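Local coordinates for protein lectin 2 (PDB 4TQJ) that specifically recognises non-reducing terminal N-acetylglucosamine, acting as a sugar-binding lectin of the mushroom Agrocybe aegerita, at the interface of chains A and B. Residues are numbered along the deposited sequence; one frame, centred on the assembly and turned at random. Chains: chain A/B, Lectin 2.

The interface of chains A and B. Residues chain A 33-36, 91; chain B 18, 33-35, 345.
A:Arg33 lies lengthwise over one face of B:Phe18, the two side chains running antiparallel alongside each other, a clear example of how an arginine can serve an interface through both its carbon chain and its flat end. The methylene CD sits over the middle of the ring, 3.8 Å from its centroid, as a CH-pi contact. Farther along, the guanidinium stacks near the ring's rim, its plane turned 12° from that of the phenyl group and NE 3.4 Å from CD2 of B:Phe18. The bend at chi2 (-84°) follows a CG anti to the backbone N and lets the chain run along the ring. A:Asn91 brings its amide to the CE2–CZ border of the same phenyl group, while the methyl of A:Ala35 touches CD1.

Beyond the ring, A:Arg33 and B:Arg33 meet tip to tip. NH1 of the former and NH2 of the latter are 2.9 Å apart without a hydrogen bond; the nearby carbonyl oxygens of A:Asn34 and B:Asn34 probably ease the repulsion. Within each chain, A:Arg33 gives NH1 to O of A:Asn34 and B:Arg33 gives NE to O of B:Asn34; weak bonds cross from A:Arg33 NH1 to B:Asn34 O and from B:Arg33 NH2 to A:Asn34 O. A water held by NH2 of A:Arg33 at 2.8 Å also contacts O of B:Phe18, tying the stacked pair together.

A two-fold axis gives contacts counterparts with the chains exchanged, but the paired Arg33 side chains differ in conformation; the structure alone does not show that the dimer is biological. The B:Asn34 amide, positioned by ND2 donating to O of B:Leu345, packs roughly perpendicular to A:Val36 against methyls CG1 and CG2, and its OD1 accepts the backbone N-H of A:Val36 at 2.8 Å, with 155° at the hydrogen.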
ATOM      1  N   ARG A  33      -2.210  -3.167 -10.119  1.00 15.82           N
ATOM      2  CA  ARG A  33      -2.137  -3.064  -8.659  1.00 15.59           C
ATOM      3  C   ARG A  33      -2.725  -4.295  -7.952  1.00 13.02           C
ATOM      4  O   ARG A  33      -3.894  -4.640  -8.142  1.00 16.54           O
ATOM      5  CB  ARG A  33      -2.824  -1.784  -8.175  1.00 12.50           C
ATOM      6  CG  ARG A  33      -2.278  -1.235  -6.854  1.00 19.47           C
ATOM      7  CD  ARG A  33      -2.919  -1.899  -5.636  1.00 17.23           C
ATOM      8  NE  ARG A  33      -2.680  -1.126  -4.416  1.00 14.58           N
ATOM      9  CZ  ARG A  33      -3.190  -1.431  -3.227  1.00 18.74           C
ATOM     10  NH1 ARG A  33      -3.959  -2.506  -3.086  1.00 13.02           N
ATOM     11  NH2 ARG A  33      -2.926  -0.667  -2.172  1.00 12.94           N
ATOM     12  N   ASN A  34      -1.905  -4.942  -7.130  1.00 11.82           N
ATOM     13  CA  ASN A  34      -2.334  -6.086  -6.322  1.00 15.61           C
ATOM     14  C   ASN A  34      -3.562  -5.691  -5.486  1.00 14.75           C
ATOM     15  O   ASN A  34      -3.434  -4.970  -4.494  1.00 14.42           O
ATOM     16  CB  ASN A  34      -1.166  -6.515  -5.424  1.00 10.05           C
ATOM     17  CG  ASN A  34      -1.400  -7.833  -4.721  1.00 14.48           C
ATOM     18  OD1 ASN A  34      -2.515  -8.149  -4.323  1.00 14.38           O
ATOM     19  ND2 ASN A  34      -0.321  -8.605  -4.531  1.00 12.61           N
ATOM     20  N   ALA A  35      -4.747  -6.155  -5.887  1.00 12.79           N
ATOM     21  CA  ALA A  35      -6.001  -5.679  -5.286  1.00 13.10           C
ATOM     22  C   ALA A  35      -7.123  -6.667  -5.561  1.00 14.73           C
ATOM     23  O   ALA A  35      -6.952  -7.589  -6.346  1.00 14.75           O
ATOM     24  CB  ALA A  35      -6.372  -4.294  -5.839  1.00 15.24           C
ATOM     25  N   VAL A  36      -8.272  -6.463  -4.925  1.00 14.28           N
ATOM     26  CA  VAL A  36      -9.375  -7.429  -4.999  1.00 16.05           C
ATOM     27  C   VAL A  36      -9.954  -7.583  -6.401  1.00 17.03           C
ATOM     28  O   VAL A  36     -10.502  -8.624  -6.746  1.00 21.51           O
ATOM     29  CB  VAL A  36     -10.520  -7.057  -4.032  1.00 16.36           C
ATOM     30  CG1 VAL A  36     -10.038  -7.149  -2.575  1.00 15.96           C
ATOM     31  CG2 VAL A  36     -11.063  -5.660  -4.356  1.00 18.45           C
ATOM     32  N   ASN A  91      -2.837   6.606  -6.784  1.00 33.57           N
ATOM     33  CA  ASN A  91      -2.998   5.897  -8.058  1.00 29.98           C
ATOM     34  C   ASN A  91      -2.982   6.754  -9.318  1.00 31.38           C
ATOM     35  O   ASN A  91      -3.734   6.488 -10.258  1.00 30.49           O
ATOM     36  CB  ASN A  91      -4.252   5.011  -8.053  1.00 27.17           C
ATOM     37  CG  ASN A  91      -4.125   3.824  -9.001  1.00 33.64           C
ATOM     38  OD1 ASN A  91      -3.045   3.231  -9.133  1.00 29.86           O
ATOM     39  ND2 ASN A  91      -5.218   3.476  -9.670  1.00 24.35           N
TER
ATOM     40  N   PHE B  18      -7.393   2.113  -2.631  1.00 13.01           N
ATOM     41  CA  PHE B  18      -7.759   0.713  -2.509  1.00 14.39           C
ATOM     42  C   PHE B  18      -7.985   0.385  -1.053  1.00 14.61           C
ATOM     43  O   PHE B  18      -7.070  -0.098  -0.374  1.00 11.71           O
ATOM     44  CB  PHE B  18      -6.625  -0.164  -3.037  1.00 13.86           C
ATOM     45  CG  PHE B  18      -6.267   0.107  -4.467  1.00 15.99           C
ATOM     46  CD1 PHE B  18      -6.867  -0.612  -5.493  1.00 14.98           C
ATOM     47  CD2 PHE B  18      -5.317   1.064  -4.787  1.00 16.35           C
ATOM     48  CE1 PHE B  18      -6.526  -0.379  -6.818  1.00 16.58           C
ATOM     49  CE2 PHE B  18      -4.968   1.302  -6.118  1.00 18.67           C
ATOM     50  CZ  PHE B  18      -5.579   0.579  -7.129  1.00 16.40           C
ATOM     51  N   ARG B  33      -6.627  -7.238   3.863  1.00 14.94           N
ATOM     52  CA  ARG B  33      -5.951  -6.274   3.028  1.00 17.86           C
ATOM     53  C   ARG B  33      -6.394  -6.411   1.552  1.00 16.89           C
ATOM     54  O   ARG B  33      -6.566  -7.521   1.030  1.00 15.42           O
ATOM     55  CB  ARG B  33      -4.450  -6.346   3.289  1.00 18.72           C
ATOM     56  CG  ARG B  33      -3.593  -6.257   2.099  1.00 24.06           C
ATOM     57  CD  ARG B  33      -3.202  -4.863   1.741  1.00 23.86           C
ATOM     58  NE  ARG B  33      -3.102  -4.876   0.298  1.00 23.36           N
ATOM     59  CZ  ARG B  33      -2.182  -4.286  -0.443  1.00 22.15           C
ATOM     60  NH1 ARG B  33      -1.234  -3.541   0.093  1.00 24.65           N
ATOM     61  NH2 ARG B  33      -2.247  -4.454  -1.748  1.00 15.28           N
ATOM     62  N   ASN B  34      -6.682  -5.272   0.930  1.00 13.81           N
ATOM     63  CA  ASN B  34      -7.219  -5.228  -0.423  1.00 13.91           C
ATOM     64  C   ASN B  34      -6.153  -5.772  -1.373  1.00 16.67           C
ATOM     65  O   ASN B  34      -5.157  -5.094  -1.635  1.00 13.71           O
ATOM     66  CB  ASN B  34      -7.560  -3.784  -0.770  1.00 13.99           C
ATOM     67  CG  ASN B  34      -8.222  -3.635  -2.133  1.00 14.62           C
ATOM     68  OD1 ASN B  34      -7.899  -4.352  -3.081  1.00 11.21           O
ATOM     69  ND2 ASN B  34      -9.152  -2.681  -2.237  1.00 12.44           N
ATOM     70  N   ALA B  35      -6.367  -6.987  -1.882  1.00 14.15           N
ATOM     71  CA  ALA B  35      -5.317  -7.729  -2.595  1.00 15.13           C
ATOM     72  C   ALA B  35      -5.912  -8.859  -3.422  1.00 13.25           C
ATOM     73  O   ALA B  35      -7.085  -9.161  -3.286  1.00 13.78           O
ATOM     74  CB  ALA B  35      -4.313  -8.297  -1.593  1.00 12.50           C
ATOM     75  N   LEU B 345     -12.458   0.939  -3.862  1.00 11.69           N
ATOM     76  CA  LEU B 345     -11.693  -0.300  -3.701  1.00 13.58           C
ATOM     77  C   LEU B 345     -10.760  -0.546  -4.881  1.00 16.51           C
ATOM     78  O   LEU B 345      -9.982  -1.511  -4.859  1.00 16.27           O
ATOM     79  CB  LEU B 345     -12.627  -1.506  -3.610  1.00 12.56           C
ATOM     80  CG  LEU B 345     -13.597  -1.533  -2.448  1.00 15.30           C
ATOM     81  CD1 LEU B 345     -14.662  -2.582  -2.683  1.00 15.49           C
ATOM     82  CD2 LEU B 345     -12.823  -1.787  -1.185  1.00 11.44           C
TER
HETATM   83  O   HOH W   1      -4.632  -1.538  -0.113  1.00 18.49           O